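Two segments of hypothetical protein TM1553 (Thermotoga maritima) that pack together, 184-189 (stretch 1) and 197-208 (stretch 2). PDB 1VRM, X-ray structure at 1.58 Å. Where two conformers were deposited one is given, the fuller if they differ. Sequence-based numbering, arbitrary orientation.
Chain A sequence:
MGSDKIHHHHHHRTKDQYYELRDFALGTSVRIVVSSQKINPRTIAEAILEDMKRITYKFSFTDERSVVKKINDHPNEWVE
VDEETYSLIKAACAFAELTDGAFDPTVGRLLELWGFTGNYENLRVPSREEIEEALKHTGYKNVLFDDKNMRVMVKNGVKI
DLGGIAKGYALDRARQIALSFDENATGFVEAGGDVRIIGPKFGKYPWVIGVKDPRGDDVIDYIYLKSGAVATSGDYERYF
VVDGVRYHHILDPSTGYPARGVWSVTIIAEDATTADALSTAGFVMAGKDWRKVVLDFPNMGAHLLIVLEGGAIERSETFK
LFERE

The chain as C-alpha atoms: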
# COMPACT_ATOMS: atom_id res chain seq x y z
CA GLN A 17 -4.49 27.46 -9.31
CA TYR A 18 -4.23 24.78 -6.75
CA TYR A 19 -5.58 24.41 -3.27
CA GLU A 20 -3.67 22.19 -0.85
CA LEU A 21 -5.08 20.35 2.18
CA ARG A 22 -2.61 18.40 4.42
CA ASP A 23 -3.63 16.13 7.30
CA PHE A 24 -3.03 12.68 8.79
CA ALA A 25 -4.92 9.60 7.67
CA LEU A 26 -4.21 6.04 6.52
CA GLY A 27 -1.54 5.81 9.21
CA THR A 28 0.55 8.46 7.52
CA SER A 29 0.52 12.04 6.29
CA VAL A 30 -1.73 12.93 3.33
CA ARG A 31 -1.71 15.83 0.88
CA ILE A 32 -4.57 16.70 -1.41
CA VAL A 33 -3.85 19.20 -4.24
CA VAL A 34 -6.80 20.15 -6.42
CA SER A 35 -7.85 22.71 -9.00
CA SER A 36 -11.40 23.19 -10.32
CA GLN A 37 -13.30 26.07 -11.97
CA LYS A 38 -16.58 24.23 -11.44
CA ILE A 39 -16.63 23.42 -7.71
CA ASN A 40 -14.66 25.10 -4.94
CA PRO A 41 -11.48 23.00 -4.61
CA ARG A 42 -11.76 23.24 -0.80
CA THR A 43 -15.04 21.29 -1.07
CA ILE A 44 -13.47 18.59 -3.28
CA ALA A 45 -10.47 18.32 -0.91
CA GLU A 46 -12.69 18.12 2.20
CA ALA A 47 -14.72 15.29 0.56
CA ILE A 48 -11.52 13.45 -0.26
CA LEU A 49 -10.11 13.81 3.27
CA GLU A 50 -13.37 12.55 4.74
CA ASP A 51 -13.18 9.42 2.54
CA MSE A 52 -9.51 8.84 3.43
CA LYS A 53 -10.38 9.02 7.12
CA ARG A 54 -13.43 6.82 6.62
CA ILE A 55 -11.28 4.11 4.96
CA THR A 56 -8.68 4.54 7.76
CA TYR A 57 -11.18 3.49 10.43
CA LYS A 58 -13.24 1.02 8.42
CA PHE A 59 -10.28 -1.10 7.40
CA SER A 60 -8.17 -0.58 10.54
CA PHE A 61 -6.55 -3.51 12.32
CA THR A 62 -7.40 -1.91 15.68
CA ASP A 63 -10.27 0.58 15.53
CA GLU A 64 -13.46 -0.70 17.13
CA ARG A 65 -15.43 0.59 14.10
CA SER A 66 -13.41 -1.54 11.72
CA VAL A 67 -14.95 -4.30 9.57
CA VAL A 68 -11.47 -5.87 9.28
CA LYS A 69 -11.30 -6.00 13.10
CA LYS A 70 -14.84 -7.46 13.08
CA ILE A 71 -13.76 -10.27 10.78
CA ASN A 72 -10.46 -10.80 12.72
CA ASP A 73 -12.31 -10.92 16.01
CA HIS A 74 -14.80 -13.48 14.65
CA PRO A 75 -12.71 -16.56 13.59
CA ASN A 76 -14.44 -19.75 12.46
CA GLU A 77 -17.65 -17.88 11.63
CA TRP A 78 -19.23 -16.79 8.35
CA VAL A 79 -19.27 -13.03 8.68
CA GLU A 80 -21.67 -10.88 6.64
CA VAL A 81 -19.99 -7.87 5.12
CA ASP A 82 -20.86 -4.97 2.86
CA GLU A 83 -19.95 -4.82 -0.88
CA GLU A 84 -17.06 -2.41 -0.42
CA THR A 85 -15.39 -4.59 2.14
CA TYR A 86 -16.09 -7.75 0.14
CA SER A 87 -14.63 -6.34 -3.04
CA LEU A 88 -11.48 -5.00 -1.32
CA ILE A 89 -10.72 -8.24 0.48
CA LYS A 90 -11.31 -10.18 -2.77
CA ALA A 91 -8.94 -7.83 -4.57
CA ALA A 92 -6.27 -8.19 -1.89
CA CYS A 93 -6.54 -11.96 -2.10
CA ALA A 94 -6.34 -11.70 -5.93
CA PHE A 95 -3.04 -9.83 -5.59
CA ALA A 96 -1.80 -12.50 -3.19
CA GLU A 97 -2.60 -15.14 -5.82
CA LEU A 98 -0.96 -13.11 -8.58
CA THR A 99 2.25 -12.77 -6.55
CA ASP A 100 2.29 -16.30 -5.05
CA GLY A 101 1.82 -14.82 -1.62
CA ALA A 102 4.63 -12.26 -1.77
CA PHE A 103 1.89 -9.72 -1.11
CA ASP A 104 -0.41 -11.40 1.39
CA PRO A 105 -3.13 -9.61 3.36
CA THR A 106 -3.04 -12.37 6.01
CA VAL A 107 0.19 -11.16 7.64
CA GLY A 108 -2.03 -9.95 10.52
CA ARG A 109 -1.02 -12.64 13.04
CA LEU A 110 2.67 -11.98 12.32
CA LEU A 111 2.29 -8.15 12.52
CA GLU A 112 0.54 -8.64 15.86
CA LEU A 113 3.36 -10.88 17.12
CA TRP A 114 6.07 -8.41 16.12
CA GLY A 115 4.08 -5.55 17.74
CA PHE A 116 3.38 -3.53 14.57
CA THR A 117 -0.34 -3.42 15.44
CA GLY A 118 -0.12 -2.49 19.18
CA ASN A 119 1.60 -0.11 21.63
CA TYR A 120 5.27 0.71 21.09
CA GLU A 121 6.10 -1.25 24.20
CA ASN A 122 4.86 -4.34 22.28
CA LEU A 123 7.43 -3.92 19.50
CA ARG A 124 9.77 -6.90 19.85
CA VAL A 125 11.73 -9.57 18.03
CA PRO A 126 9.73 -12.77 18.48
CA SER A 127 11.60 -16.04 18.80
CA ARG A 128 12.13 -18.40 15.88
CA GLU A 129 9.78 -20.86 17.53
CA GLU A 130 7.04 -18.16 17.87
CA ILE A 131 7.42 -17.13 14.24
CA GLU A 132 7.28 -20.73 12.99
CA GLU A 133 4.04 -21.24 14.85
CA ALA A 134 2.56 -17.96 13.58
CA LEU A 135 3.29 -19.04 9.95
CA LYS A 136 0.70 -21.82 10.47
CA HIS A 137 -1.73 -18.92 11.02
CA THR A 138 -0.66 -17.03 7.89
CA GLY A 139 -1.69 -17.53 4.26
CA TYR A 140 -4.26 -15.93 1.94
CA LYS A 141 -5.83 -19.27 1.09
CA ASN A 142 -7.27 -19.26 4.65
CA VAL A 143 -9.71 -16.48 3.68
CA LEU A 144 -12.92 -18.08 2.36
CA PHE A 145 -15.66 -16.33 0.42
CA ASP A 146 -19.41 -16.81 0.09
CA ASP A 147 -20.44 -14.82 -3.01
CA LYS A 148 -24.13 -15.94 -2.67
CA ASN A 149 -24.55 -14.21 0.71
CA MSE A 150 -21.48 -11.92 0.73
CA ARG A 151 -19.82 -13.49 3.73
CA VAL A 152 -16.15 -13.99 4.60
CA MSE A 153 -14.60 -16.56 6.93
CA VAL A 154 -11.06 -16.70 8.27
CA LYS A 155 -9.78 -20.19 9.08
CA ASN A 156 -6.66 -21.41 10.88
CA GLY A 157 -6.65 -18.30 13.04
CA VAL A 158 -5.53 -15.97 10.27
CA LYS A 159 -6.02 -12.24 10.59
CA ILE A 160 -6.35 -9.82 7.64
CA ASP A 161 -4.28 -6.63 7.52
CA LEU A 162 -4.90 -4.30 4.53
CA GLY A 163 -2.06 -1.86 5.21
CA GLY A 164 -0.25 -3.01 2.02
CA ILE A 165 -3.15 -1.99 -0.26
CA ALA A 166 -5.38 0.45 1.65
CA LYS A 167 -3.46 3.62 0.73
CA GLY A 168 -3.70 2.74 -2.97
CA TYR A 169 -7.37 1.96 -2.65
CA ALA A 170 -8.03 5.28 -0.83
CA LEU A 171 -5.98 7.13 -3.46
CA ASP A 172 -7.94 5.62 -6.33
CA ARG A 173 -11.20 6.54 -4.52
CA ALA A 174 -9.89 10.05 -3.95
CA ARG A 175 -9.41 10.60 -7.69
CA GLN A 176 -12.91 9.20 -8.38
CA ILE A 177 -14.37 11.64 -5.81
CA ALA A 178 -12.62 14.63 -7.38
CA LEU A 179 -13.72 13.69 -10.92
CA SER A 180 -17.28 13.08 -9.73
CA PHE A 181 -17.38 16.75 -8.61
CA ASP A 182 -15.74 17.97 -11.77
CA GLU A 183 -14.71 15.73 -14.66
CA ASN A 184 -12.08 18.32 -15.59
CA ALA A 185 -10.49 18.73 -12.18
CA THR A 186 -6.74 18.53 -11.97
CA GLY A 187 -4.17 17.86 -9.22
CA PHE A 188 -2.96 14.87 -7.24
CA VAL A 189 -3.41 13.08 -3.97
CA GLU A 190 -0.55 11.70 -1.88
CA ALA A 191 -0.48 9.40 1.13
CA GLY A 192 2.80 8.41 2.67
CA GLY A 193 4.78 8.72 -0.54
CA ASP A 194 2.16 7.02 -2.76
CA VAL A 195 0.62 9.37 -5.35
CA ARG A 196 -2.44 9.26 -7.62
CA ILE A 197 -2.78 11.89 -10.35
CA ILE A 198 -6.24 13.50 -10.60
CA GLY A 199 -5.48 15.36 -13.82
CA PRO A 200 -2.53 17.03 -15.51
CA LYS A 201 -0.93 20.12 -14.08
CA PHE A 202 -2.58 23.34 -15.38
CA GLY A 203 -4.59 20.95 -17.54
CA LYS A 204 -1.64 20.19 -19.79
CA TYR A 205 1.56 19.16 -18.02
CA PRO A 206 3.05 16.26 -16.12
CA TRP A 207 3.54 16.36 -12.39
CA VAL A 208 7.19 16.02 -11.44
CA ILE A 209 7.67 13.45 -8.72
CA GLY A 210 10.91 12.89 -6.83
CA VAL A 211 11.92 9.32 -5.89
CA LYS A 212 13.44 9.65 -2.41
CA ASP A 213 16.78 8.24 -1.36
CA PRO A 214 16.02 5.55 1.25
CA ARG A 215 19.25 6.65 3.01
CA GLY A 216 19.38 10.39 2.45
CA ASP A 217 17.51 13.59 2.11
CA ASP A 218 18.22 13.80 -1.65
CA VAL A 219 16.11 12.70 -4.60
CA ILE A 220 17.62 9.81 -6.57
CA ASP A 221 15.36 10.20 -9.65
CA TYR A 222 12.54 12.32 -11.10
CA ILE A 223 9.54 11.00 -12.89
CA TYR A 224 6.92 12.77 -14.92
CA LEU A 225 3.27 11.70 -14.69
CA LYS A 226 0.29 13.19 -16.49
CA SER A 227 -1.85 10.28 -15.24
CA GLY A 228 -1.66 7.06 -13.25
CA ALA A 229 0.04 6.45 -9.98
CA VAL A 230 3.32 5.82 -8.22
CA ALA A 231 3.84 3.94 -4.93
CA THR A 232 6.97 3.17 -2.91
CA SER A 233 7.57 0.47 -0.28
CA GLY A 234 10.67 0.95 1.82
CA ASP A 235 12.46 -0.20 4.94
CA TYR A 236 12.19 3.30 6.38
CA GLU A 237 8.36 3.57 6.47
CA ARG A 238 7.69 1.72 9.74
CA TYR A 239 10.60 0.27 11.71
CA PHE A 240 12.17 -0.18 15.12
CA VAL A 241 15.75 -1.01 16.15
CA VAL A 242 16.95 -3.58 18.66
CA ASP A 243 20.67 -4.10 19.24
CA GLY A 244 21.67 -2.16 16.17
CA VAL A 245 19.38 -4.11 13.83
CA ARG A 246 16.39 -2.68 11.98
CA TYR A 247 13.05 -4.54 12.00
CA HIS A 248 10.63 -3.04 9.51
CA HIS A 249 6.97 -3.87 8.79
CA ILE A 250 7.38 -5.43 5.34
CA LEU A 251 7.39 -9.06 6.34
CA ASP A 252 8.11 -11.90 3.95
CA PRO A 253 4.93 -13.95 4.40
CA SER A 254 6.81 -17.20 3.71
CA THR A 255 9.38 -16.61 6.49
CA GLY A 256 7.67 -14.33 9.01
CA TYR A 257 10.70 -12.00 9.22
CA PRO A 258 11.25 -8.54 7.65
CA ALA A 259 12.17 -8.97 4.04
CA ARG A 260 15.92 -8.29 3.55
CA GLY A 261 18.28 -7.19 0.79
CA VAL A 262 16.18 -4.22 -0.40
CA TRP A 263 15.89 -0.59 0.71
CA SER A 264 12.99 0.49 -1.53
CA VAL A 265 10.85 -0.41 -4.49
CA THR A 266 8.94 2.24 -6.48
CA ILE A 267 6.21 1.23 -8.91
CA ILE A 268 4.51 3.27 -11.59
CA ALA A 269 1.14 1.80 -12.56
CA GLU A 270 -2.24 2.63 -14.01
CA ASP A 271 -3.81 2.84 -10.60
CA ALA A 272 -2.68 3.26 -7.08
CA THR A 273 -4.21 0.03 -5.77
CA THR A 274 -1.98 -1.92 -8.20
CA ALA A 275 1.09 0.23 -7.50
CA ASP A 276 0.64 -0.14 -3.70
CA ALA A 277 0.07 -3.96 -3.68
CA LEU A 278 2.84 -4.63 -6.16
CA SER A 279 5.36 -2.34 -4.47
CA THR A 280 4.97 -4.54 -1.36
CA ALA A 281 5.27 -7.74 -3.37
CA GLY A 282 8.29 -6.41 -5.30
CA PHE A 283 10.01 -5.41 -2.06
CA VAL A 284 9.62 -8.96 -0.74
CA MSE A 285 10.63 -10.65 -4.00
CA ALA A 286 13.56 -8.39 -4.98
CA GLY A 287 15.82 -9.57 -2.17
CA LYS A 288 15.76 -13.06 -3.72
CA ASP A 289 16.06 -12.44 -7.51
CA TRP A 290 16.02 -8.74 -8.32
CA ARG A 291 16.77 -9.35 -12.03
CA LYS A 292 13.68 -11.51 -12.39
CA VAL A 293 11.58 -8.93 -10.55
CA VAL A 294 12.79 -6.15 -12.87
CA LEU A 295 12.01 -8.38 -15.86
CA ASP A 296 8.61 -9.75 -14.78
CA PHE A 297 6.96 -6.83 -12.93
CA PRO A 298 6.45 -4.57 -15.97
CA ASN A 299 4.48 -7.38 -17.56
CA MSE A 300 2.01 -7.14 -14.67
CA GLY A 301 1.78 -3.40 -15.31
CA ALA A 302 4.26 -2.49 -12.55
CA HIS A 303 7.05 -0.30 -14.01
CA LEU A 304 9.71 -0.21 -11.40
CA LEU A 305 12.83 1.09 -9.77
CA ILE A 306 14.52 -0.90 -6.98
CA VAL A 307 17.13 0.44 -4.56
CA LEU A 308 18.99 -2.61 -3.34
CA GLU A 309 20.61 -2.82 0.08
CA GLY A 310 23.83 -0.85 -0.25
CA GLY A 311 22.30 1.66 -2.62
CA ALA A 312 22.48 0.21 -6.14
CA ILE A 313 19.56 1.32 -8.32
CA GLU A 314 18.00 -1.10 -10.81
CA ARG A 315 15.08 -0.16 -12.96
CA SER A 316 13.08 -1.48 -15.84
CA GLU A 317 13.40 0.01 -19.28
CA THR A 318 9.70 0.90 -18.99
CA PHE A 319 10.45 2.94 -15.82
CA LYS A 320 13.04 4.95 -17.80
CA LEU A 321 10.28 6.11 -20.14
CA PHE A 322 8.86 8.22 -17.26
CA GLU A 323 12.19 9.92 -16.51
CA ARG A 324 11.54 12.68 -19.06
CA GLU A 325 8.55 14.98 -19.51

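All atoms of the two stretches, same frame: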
# COMPACT_ATOMS: atom_id res chain seq x y z
N ASN A 184 -13.28 17.62 -15.10
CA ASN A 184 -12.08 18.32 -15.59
C ASN A 184 -11.17 18.83 -14.48
O ASN A 184 -10.29 19.60 -14.76
CB ASN A 184 -12.48 19.40 -16.56
CG ASN A 184 -13.18 18.80 -17.79
OD1 ASN A 184 -12.81 17.72 -18.24
ND2 ASN A 184 -14.15 19.49 -18.32
N ALA A 185 -11.39 18.38 -13.24
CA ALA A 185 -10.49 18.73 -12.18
C ALA A 185 -9.09 18.21 -12.45
O ALA A 185 -8.88 17.22 -13.15
CB ALA A 185 -11.00 18.23 -10.86
N THR A 186 -8.12 18.90 -11.87
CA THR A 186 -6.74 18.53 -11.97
C THR A 186 -6.09 18.55 -10.57
O THR A 186 -6.68 19.07 -9.61
CB THR A 186 -5.95 19.40 -12.96
OG1 THR A 186 -5.81 20.72 -12.46
CG2 THR A 186 -6.66 19.42 -14.36
N GLY A 187 -4.89 17.98 -10.48
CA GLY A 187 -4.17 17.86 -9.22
C GLY A 187 -3.74 16.42 -8.94
O GLY A 187 -3.56 15.59 -9.86
N PHE A 188 -3.47 16.17 -7.67
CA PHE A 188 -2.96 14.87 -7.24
C PHE A 188 -3.30 14.67 -5.78
O PHE A 188 -3.63 15.63 -5.06
CB PHE A 188 -1.45 14.75 -7.46
CG PHE A 188 -0.65 15.67 -6.61
CD1 PHE A 188 -0.24 15.25 -5.33
CD2 PHE A 188 -0.25 16.90 -7.09
CE1 PHE A 188 0.49 16.09 -4.54
CE2 PHE A 188 0.50 17.75 -6.32
CZ PHE A 188 0.86 17.32 -5.03
N VAL A 189 -3.30 13.41 -5.37
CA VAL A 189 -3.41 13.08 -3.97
C VAL A 189 -2.23 12.22 -3.58
O VAL A 189 -1.81 11.36 -4.37
CB VAL A 189 -4.68 12.31 -3.67
CG1 VAL A 189 -4.86 12.11 -2.16
CG2 VAL A 189 -5.90 13.02 -4.26
N ILE A 197 -2.53 10.68 -9.61
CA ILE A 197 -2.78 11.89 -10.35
C ILE A 197 -4.31 12.01 -10.59
O ILE A 197 -4.95 11.09 -11.12
CB ILE A 197 -2.04 11.94 -11.68
CG1 ILE A 197 -0.54 11.72 -11.51
CG2 ILE A 197 -2.35 13.20 -12.46
CD1 ILE A 197 0.12 12.56 -10.50
N ILE A 198 -4.85 13.19 -10.28
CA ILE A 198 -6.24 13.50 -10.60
C ILE A 198 -6.39 13.92 -12.05
O ILE A 198 -7.24 13.38 -12.80
CB ILE A 198 -6.84 14.57 -9.68
CG1 ILE A 198 -6.88 14.09 -8.23
CG2 ILE A 198 -8.23 14.99 -10.19
CD1 ILE A 198 -7.22 15.21 -7.20
N GLY A 199 -5.56 14.89 -12.44
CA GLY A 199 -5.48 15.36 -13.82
C GLY A 199 -4.20 16.13 -13.98
O GLY A 199 -3.59 16.51 -13.00
N PRO A 200 -3.79 16.40 -15.22
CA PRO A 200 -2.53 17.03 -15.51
C PRO A 200 -2.43 18.46 -15.01
O PRO A 200 -3.43 19.18 -14.88
CB PRO A 200 -2.43 17.01 -17.02
CG PRO A 200 -3.64 16.52 -17.49
CD PRO A 200 -4.54 16.08 -16.42
N LYS A 201 -1.20 18.85 -14.71
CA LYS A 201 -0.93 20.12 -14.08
C LYS A 201 -1.31 21.24 -15.05
O LYS A 201 -0.92 21.22 -16.24
CB LYS A 201 0.54 20.18 -13.73
CG LYS A 201 0.94 21.46 -13.06
CD LYS A 201 2.36 21.41 -12.41
CE LYS A 201 3.46 21.11 -13.39
N PHE A 202 -2.09 22.21 -14.56
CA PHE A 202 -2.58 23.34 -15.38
C PHE A 202 -3.31 22.83 -16.62
O PHE A 202 -3.44 23.52 -17.64
CB PHE A 202 -1.43 24.31 -15.77
CG PHE A 202 -0.70 24.86 -14.61
CD1 PHE A 202 -1.39 25.53 -13.62
CD2 PHE A 202 0.67 24.70 -14.50
CE1 PHE A 202 -0.73 26.04 -12.51
CE2 PHE A 202 1.35 25.20 -13.40
CZ PHE A 202 0.64 25.86 -12.39
N GLY A 203 -3.85 21.62 -16.49
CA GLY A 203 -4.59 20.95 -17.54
C GLY A 203 -3.80 20.38 -18.69
O GLY A 203 -4.38 19.83 -19.64
N LYS A 204 -2.48 20.53 -18.65
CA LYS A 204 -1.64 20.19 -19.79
C LYS A 204 -0.38 19.42 -19.47
O LYS A 204 0.13 18.74 -20.34
CB LYS A 204 -1.17 21.49 -20.50
CG LYS A 204 -2.29 22.38 -20.99
CD LYS A 204 -1.70 23.60 -21.72
CE LYS A 204 -2.79 24.55 -22.21
NZ LYS A 204 -2.26 25.81 -22.90
N TYR A 205 0.16 19.58 -18.26
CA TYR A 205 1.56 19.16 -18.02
C TYR A 205 1.69 18.01 -17.05
O TYR A 205 0.78 17.76 -16.24
CB TYR A 205 2.39 20.32 -17.48
CG TYR A 205 2.36 21.51 -18.33
CD1 TYR A 205 3.03 21.52 -19.54
CD2 TYR A 205 1.69 22.64 -17.93
CE1 TYR A 205 3.01 22.64 -20.36
CE2 TYR A 205 1.66 23.80 -18.75
CZ TYR A 205 2.33 23.78 -19.96
OH TYR A 205 2.34 24.89 -20.79
N PRO A 206 2.79 17.28 -17.13
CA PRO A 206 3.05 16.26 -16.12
C PRO A 206 3.42 16.84 -14.76
O PRO A 206 3.97 17.94 -14.65
CB PRO A 206 4.25 15.48 -16.73
CG PRO A 206 4.97 16.45 -17.49
CD PRO A 206 3.89 17.35 -18.12
N TRP A 207 3.07 16.11 -13.73
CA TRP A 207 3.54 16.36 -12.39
C TRP A 207 4.91 15.73 -12.26
O TRP A 207 5.16 14.62 -12.72
CB TRP A 207 2.61 15.78 -11.34
CG TRP A 207 1.24 16.39 -11.39
CD1 TRP A 207 0.18 15.96 -12.12
CD2 TRP A 207 0.85 17.58 -10.76
NE1 TRP A 207 -0.88 16.79 -11.94
CE2 TRP A 207 -0.50 17.82 -11.12
CE3 TRP A 207 1.48 18.47 -9.91
CZ2 TRP A 207 -1.19 18.91 -10.66
CZ3 TRP A 207 0.78 19.56 -9.45
CH2 TRP A 207 -0.55 19.75 -9.81
N VAL A 208 5.79 16.46 -11.60
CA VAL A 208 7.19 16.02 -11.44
C VAL A 208 7.32 15.46 -10.05
O VAL A 208 7.06 16.16 -9.06
CB VAL A 208 8.19 17.16 -11.58
CG1 VAL A 208 9.64 16.58 -11.56
CG2 VAL A 208 7.93 17.90 -12.87

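What fills the apolar centre of the contact? I198 gives up more surface to the other stretch than any other residue here, and its CA-to-CB bond points toward the strand it meets. With chi1 in m and chi2 in t, the side chain extends along that strand: its CD1 lies 3.9 Å from CG2 of V189 and also 3.9 Å from the backbone N of F188, while its CG2 reaches back to within 4.3 Å of CB of A185. Isoleucine suits this place: its CD1 and CG2 reach V189 and A185, apolar residues at two points along the other stretch, and all three are buried.

How do the aromatic side chains join in? F188 and W207 form an edge-to-face pair, the edge of the phenylalanine ring directed at the face of the indole. The ring centroids, that of W207 taken for its six-membered ring, are 5.0 Å apart and the planes meet at 70°; the closest atoms are CE2 of F188 and CZ3 of W207, at 3.6 Å. F188 shares its face of the sheet with I197, whose CD1 comes within 4.1 Å of CB of F188. The indole also passes close to the backbone, with CZ2 of W207 3.5 Å from CA of G187.

Why are glycines found where the backbones meet? At G187 the backbone angles (127°/-160°) would jam a CB against the preceding carbonyl oxygen, so the conformation itself calls for glycine. At G199 the other stretch sets the limit: an ideal CB would sit 2.6 Å from O of A185, a clash, and 3.2 Å from CG2 of T186.

Which polar interactions tie the strands together? G187 and G199 form an antiparallel hydrogen-bonded pair: N of G187 donates to O of G199 at 3.2 Å and nearly straight, whereas the return bond from N of G199 to O of G187, 3.3 Å long, is weak. The same O of G187 accepts a shorter bond from N of I198, at 2.8 Å. This doubled acceptor lies at a beta bulge, where the register shifts by one before F188 pairs with I197. Within stretch 2, NE1 of W207 donates to O of G199 at 2.9 Å, anchoring the indole while one of its faces receives the edge of F188. Farther out, T186 makes packing contacts: its CB is 3.2 Å from O of P200, and CG2 of T186 is 4.1 Å from CA of G203, at the end of the type II turn.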